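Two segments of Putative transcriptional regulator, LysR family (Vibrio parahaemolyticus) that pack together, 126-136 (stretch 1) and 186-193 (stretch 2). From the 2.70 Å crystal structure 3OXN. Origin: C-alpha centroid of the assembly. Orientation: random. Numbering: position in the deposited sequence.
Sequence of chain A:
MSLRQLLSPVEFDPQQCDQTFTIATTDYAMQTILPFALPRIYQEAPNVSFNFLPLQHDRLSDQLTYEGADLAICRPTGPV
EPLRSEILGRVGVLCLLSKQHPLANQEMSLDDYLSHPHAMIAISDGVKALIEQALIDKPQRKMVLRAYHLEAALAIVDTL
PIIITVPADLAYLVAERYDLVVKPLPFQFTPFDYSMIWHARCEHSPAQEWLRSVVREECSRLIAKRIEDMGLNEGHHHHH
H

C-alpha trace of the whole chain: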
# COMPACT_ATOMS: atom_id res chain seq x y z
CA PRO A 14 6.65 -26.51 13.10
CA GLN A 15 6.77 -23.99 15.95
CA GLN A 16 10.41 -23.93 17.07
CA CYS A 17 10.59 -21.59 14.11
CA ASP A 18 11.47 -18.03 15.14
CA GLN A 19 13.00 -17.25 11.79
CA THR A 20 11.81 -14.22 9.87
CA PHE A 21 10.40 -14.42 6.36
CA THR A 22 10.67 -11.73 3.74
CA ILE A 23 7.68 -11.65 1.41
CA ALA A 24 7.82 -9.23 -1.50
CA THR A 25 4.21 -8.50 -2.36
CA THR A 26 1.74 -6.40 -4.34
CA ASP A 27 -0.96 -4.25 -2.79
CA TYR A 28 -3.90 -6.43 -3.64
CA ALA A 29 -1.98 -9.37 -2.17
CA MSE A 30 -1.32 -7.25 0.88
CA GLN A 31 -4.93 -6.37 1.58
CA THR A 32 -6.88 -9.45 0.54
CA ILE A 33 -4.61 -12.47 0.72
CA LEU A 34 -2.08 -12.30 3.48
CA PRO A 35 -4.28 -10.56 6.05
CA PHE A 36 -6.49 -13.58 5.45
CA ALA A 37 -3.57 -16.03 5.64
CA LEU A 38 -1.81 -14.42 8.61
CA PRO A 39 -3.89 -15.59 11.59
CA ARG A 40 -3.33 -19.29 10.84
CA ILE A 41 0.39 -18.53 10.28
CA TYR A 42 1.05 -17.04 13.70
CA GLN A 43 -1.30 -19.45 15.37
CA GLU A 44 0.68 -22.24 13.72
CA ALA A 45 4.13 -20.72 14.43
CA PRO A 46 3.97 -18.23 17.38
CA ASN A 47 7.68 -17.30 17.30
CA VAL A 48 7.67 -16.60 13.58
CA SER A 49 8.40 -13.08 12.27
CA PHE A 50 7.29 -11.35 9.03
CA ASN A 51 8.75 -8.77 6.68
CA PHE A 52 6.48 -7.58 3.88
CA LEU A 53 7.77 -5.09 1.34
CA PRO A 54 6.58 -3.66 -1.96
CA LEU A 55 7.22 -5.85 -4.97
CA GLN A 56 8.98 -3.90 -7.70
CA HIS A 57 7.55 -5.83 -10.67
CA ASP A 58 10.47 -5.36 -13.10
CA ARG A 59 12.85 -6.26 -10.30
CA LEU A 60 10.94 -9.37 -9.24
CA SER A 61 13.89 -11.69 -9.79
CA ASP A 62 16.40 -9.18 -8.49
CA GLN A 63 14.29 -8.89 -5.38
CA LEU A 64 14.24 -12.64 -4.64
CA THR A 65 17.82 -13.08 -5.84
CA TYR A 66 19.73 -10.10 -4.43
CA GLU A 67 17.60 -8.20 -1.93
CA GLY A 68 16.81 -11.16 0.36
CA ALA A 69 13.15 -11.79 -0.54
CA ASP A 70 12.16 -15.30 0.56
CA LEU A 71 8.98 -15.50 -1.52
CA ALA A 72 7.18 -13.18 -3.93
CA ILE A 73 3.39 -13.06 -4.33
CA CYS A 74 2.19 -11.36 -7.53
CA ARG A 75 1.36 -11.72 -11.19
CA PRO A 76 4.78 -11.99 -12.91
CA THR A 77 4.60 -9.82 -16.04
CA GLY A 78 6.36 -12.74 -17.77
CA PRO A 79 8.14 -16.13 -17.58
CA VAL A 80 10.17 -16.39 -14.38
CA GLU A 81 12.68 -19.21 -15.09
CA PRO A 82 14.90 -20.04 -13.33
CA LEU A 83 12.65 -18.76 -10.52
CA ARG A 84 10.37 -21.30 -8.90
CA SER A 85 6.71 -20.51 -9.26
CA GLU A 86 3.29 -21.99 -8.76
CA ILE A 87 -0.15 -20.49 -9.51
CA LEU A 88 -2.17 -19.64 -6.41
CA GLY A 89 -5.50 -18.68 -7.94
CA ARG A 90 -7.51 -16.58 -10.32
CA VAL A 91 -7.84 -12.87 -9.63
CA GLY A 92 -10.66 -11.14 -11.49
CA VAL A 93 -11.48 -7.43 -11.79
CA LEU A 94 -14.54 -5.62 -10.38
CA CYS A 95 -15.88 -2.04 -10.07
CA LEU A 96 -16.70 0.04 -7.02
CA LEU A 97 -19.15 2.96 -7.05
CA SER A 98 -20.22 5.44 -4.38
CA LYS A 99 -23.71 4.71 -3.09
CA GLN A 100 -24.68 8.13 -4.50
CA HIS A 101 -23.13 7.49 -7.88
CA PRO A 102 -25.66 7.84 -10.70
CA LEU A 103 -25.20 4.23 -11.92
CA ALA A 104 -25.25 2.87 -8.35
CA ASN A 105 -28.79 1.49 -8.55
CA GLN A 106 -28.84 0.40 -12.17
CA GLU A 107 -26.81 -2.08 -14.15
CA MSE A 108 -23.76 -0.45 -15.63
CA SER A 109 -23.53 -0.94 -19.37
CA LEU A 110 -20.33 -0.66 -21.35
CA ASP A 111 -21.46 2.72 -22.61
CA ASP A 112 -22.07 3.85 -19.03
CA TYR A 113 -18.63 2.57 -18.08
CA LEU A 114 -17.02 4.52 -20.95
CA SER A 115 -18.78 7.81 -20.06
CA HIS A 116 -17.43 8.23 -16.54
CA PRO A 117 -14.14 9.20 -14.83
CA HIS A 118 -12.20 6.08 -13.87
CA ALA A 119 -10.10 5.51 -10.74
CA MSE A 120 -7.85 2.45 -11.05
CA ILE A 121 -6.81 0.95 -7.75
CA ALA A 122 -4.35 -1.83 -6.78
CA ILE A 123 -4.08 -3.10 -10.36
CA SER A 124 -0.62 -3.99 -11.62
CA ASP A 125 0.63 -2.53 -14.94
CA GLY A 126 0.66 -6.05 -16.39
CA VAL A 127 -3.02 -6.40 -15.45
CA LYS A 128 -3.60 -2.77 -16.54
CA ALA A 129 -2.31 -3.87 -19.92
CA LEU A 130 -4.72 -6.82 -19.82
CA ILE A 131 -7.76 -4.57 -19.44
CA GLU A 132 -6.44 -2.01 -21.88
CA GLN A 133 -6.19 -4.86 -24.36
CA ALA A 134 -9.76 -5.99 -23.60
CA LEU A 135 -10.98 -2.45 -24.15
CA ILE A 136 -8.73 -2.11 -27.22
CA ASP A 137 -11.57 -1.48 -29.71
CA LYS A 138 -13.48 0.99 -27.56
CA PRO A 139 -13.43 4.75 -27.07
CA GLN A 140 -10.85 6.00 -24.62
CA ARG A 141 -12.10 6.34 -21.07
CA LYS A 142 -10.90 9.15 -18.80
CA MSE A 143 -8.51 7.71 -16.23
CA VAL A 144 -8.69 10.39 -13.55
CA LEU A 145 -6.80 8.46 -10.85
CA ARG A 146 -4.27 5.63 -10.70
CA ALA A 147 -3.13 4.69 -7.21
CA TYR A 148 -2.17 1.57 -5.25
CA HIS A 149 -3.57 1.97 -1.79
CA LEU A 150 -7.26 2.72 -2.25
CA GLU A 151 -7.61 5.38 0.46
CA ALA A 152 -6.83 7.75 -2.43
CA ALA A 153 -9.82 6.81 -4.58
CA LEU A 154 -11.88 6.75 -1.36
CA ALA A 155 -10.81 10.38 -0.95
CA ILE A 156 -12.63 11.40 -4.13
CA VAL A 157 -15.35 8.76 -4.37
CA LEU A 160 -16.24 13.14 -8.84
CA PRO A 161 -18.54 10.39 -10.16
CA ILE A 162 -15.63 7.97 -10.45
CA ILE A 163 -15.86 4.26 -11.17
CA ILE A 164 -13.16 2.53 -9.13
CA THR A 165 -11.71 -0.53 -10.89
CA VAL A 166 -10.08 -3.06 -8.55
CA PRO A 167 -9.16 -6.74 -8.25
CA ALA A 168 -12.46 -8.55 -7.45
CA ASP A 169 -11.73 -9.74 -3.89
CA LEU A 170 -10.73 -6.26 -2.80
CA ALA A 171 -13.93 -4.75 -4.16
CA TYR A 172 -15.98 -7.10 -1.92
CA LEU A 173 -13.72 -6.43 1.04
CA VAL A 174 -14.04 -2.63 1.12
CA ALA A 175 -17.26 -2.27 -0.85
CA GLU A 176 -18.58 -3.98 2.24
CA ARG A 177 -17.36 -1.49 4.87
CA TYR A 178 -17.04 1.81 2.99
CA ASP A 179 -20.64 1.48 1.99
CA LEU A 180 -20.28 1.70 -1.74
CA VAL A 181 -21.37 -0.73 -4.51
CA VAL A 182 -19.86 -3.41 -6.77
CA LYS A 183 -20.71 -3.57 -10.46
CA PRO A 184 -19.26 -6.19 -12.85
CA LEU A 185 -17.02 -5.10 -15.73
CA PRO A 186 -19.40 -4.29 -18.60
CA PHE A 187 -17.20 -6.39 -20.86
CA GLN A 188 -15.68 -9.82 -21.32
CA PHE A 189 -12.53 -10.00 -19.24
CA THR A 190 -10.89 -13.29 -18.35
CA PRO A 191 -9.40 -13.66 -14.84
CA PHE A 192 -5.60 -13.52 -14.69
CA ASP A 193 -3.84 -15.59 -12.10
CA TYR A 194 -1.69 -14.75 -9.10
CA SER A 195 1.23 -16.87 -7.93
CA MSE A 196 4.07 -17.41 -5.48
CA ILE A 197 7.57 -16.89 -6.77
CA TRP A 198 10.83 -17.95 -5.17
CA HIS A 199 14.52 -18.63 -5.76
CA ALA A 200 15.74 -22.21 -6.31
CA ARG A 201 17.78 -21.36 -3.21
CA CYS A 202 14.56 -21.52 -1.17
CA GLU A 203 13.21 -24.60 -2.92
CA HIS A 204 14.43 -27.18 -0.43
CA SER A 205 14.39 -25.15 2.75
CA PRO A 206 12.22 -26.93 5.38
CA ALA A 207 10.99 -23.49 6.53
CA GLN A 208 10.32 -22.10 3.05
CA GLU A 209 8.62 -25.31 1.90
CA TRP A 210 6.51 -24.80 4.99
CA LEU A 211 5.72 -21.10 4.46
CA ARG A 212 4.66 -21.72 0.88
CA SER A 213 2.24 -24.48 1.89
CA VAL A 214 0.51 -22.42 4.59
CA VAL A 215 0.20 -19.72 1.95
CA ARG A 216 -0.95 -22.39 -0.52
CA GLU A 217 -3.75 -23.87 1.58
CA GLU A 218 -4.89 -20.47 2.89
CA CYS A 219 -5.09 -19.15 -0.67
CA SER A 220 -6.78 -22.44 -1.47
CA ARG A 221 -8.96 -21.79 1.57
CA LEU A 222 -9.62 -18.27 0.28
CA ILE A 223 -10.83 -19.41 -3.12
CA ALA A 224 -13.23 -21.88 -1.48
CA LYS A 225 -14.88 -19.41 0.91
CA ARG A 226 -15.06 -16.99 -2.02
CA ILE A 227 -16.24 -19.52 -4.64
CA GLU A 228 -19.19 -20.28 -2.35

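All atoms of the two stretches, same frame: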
# COMPACT_ATOMS: atom_id res chain seq x y z
N GLY A 126 0.90 -4.85 -15.60
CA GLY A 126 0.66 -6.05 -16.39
C GLY A 126 -0.82 -6.39 -16.52
O GLY A 126 -1.29 -6.80 -17.59
N VAL A 127 -1.57 -6.23 -15.42
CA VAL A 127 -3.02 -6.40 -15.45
C VAL A 127 -3.73 -5.20 -16.09
O VAL A 127 -4.75 -5.37 -16.73
CB VAL A 127 -3.61 -6.63 -14.04
CG1 VAL A 127 -5.13 -6.77 -14.11
CG2 VAL A 127 -2.98 -7.85 -13.41
N LYS A 128 -3.17 -4.01 -15.88
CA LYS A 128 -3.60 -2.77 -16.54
C LYS A 128 -3.56 -2.95 -18.05
O LYS A 128 -4.45 -2.50 -18.78
CB LYS A 128 -2.63 -1.64 -16.16
CG LYS A 128 -3.22 -0.26 -16.02
CD LYS A 128 -3.21 0.53 -17.31
CE LYS A 128 -3.62 1.97 -17.02
NZ LYS A 128 -3.41 2.88 -18.19
N ALA A 129 -2.49 -3.60 -18.51
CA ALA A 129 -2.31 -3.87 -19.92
C ALA A 129 -3.37 -4.87 -20.38
O ALA A 129 -3.87 -4.78 -21.49
CB ALA A 129 -0.91 -4.40 -20.17
N LEU A 130 -3.68 -5.83 -19.52
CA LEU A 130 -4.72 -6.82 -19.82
C LEU A 130 -6.08 -6.18 -20.11
O LEU A 130 -6.77 -6.58 -21.05
CB LEU A 130 -4.85 -7.84 -18.68
CG LEU A 130 -4.11 -9.17 -18.82
CD1 LEU A 130 -2.75 -8.98 -19.47
CD2 LEU A 130 -3.97 -9.82 -17.46
N ILE A 131 -6.46 -5.21 -19.30
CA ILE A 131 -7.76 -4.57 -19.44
C ILE A 131 -7.75 -3.58 -20.60
O ILE A 131 -8.76 -3.38 -21.27
CB ILE A 131 -8.13 -3.82 -18.17
CG1 ILE A 131 -7.94 -4.72 -16.96
CG2 ILE A 131 -9.56 -3.33 -18.25
CD1 ILE A 131 -8.28 -4.04 -15.65
N GLU A 132 -6.60 -2.96 -20.82
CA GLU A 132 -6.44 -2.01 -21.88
C GLU A 132 -6.62 -2.76 -23.19
O GLU A 132 -7.20 -2.25 -24.15
CB GLU A 132 -5.06 -1.38 -21.81
CG GLU A 132 -5.10 0.13 -21.77
CD GLU A 132 -5.55 0.66 -20.42
OE1 GLU A 132 -4.89 1.58 -19.88
OE2 GLU A 132 -6.56 0.15 -19.89
N GLN A 133 -6.15 -4.01 -23.18
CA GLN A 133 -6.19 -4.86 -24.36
C GLN A 133 -7.58 -5.48 -24.59
O GLN A 133 -7.90 -5.95 -25.69
CB GLN A 133 -5.13 -5.95 -24.22
CG GLN A 133 -4.96 -6.78 -25.46
CD GLN A 133 -5.05 -5.97 -26.74
OE1 GLN A 133 -5.68 -6.41 -27.71
NE2 GLN A 133 -4.44 -4.78 -26.76
N ALA A 134 -8.40 -5.46 -23.54
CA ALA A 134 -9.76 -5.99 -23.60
C ALA A 134 -10.68 -4.87 -24.05
O ALA A 134 -11.72 -5.11 -24.67
CB ALA A 134 -10.18 -6.49 -22.24
N LEU A 135 -10.27 -3.65 -23.73
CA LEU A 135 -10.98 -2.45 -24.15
C LEU A 135 -10.34 -1.84 -25.39
O LEU A 135 -10.56 -0.67 -25.67
CB LEU A 135 -10.98 -1.44 -23.00
CG LEU A 135 -12.28 -1.22 -22.24
CD1 LEU A 135 -13.15 -2.43 -22.28
CD2 LEU A 135 -11.98 -0.82 -20.81
N ILE A 136 -9.56 -2.63 -26.13
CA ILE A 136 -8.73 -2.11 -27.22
C ILE A 136 -9.51 -1.52 -28.40
O ILE A 136 -8.98 -0.69 -29.13
CB ILE A 136 -7.72 -3.16 -27.74
CG1 ILE A 136 -6.56 -2.49 -28.48
CG2 ILE A 136 -8.38 -4.14 -28.68
CD1 ILE A 136 -5.63 -1.73 -27.61
N PRO A 186 -18.42 -4.22 -17.53
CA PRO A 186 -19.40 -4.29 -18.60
C PRO A 186 -18.79 -4.86 -19.86
O PRO A 186 -19.20 -4.48 -20.96
CB PRO A 186 -19.76 -2.82 -18.85
CG PRO A 186 -19.06 -2.04 -17.82
CD PRO A 186 -17.90 -2.86 -17.38
N PHE A 187 -17.78 -5.71 -19.71
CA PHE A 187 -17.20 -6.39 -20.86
C PHE A 187 -16.63 -7.75 -20.50
O PHE A 187 -16.55 -8.12 -19.32
CB PHE A 187 -16.15 -5.52 -21.57
CG PHE A 187 -15.06 -5.02 -20.67
CD1 PHE A 187 -13.92 -5.79 -20.45
CD2 PHE A 187 -15.14 -3.78 -20.07
CE1 PHE A 187 -12.89 -5.31 -19.64
CE2 PHE A 187 -14.11 -3.30 -19.25
CZ PHE A 187 -12.99 -4.06 -19.04
N GLN A 188 -16.26 -8.51 -21.52
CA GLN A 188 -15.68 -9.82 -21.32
C GLN A 188 -14.24 -9.59 -20.92
O GLN A 188 -13.48 -8.95 -21.65
CB GLN A 188 -15.74 -10.66 -22.59
CG GLN A 188 -15.49 -12.15 -22.35
CD GLN A 188 -14.70 -12.82 -23.48
OE1 GLN A 188 -14.84 -12.45 -24.65
NE2 GLN A 188 -13.87 -13.80 -23.12
N PHE A 189 -13.89 -10.11 -19.75
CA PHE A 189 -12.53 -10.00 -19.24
C PHE A 189 -12.25 -11.29 -18.48
O PHE A 189 -13.01 -11.67 -17.58
CB PHE A 189 -12.39 -8.79 -18.31
CG PHE A 189 -11.00 -8.60 -17.77
CD1 PHE A 189 -10.01 -8.04 -18.55
CD2 PHE A 189 -10.70 -8.98 -16.47
CE1 PHE A 189 -8.74 -7.88 -18.07
CE2 PHE A 189 -9.42 -8.82 -15.97
CZ PHE A 189 -8.43 -8.26 -16.78
N THR A 190 -11.16 -11.95 -18.85
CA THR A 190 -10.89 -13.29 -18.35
C THR A 190 -9.86 -13.25 -17.22
O THR A 190 -8.71 -12.86 -17.43
CB THR A 190 -10.42 -14.21 -19.51
OG1 THR A 190 -11.27 -14.01 -20.66
CG2 THR A 190 -10.47 -15.67 -19.08
N PRO A 191 -10.28 -13.64 -16.01
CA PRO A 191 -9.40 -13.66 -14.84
C PRO A 191 -7.94 -14.03 -15.17
O PRO A 191 -7.68 -15.01 -15.88
CB PRO A 191 -10.03 -14.75 -13.96
CG PRO A 191 -11.49 -14.62 -14.24
CD PRO A 191 -11.62 -14.15 -15.69
N PHE A 192 -7.02 -13.21 -14.66
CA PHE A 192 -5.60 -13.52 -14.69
C PHE A 192 -5.33 -14.36 -13.47
O PHE A 192 -6.21 -14.52 -12.64
CB PHE A 192 -4.74 -12.25 -14.67
CG PHE A 192 -5.06 -11.27 -13.55
CD1 PHE A 192 -4.43 -11.35 -12.32
CD2 PHE A 192 -5.94 -10.22 -13.76
CE1 PHE A 192 -4.69 -10.42 -11.29
CE2 PHE A 192 -6.21 -9.29 -12.74
CZ PHE A 192 -5.59 -9.39 -11.51
N ASP A 193 -4.13 -14.91 -13.35
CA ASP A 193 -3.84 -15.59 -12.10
C ASP A 193 -2.62 -15.11 -11.35
O ASP A 193 -1.61 -14.70 -11.94
CB ASP A 193 -3.89 -17.13 -12.21
CG ASP A 193 -3.46 -17.64 -13.57
OD1 ASP A 193 -4.07 -18.65 -14.03
OD2 ASP A 193 -2.54 -17.04 -14.17

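Stretch 1 is helical from its first residue, continuing a helix that begins earlier in the chain. Backbone hydrogen bonds of the i to i+4 kind hold it, such as Ile131 N to Val127 O at 3.1 Å and Leu135 N to Ile131 O at 2.9 Å. Stretch 2 is extended and has no regular helix or strand. It runs antiparallel to the helix: Phe189 CA lies 6.5 Å from Ala134 CA, and Phe192 CA lies 7.6 Å from Val127 CA. No hydrogen bond joins the two stretches.

The side chains that meet are apolar, and three phenylalanines carry most of stretch 2's share. Phe187 takes Leu135 over one ring face, with Leu135 CD1 3.3 Å from the ring centroid in a CH-pi contact. Ile131 CG2 meets the edge of that ring, 3.6 Å from Phe187 CZ. Phe189 lies against Val127, Leu130, Ile131 and Ala134. Phe189 CE1 is 3.4 Å from Ile131 CG1 and 3.9 Å from Leu130 CB, and Ala134 CB sits at the ring edge, 4.0 Å from Phe189 CD1. Ala134 CB is also 3.9 Å from Phe187 CE1. Val127 CG2 covers one face of Phe192, 3.5 Å from the ring centroid. Val127 CG1 is 3.1 Å from Phe192 CE2. Lys128 and Glu132 point away and pair in a salt bridge, Lys128 NZ to Glu132 OE1 at 2.6 Å.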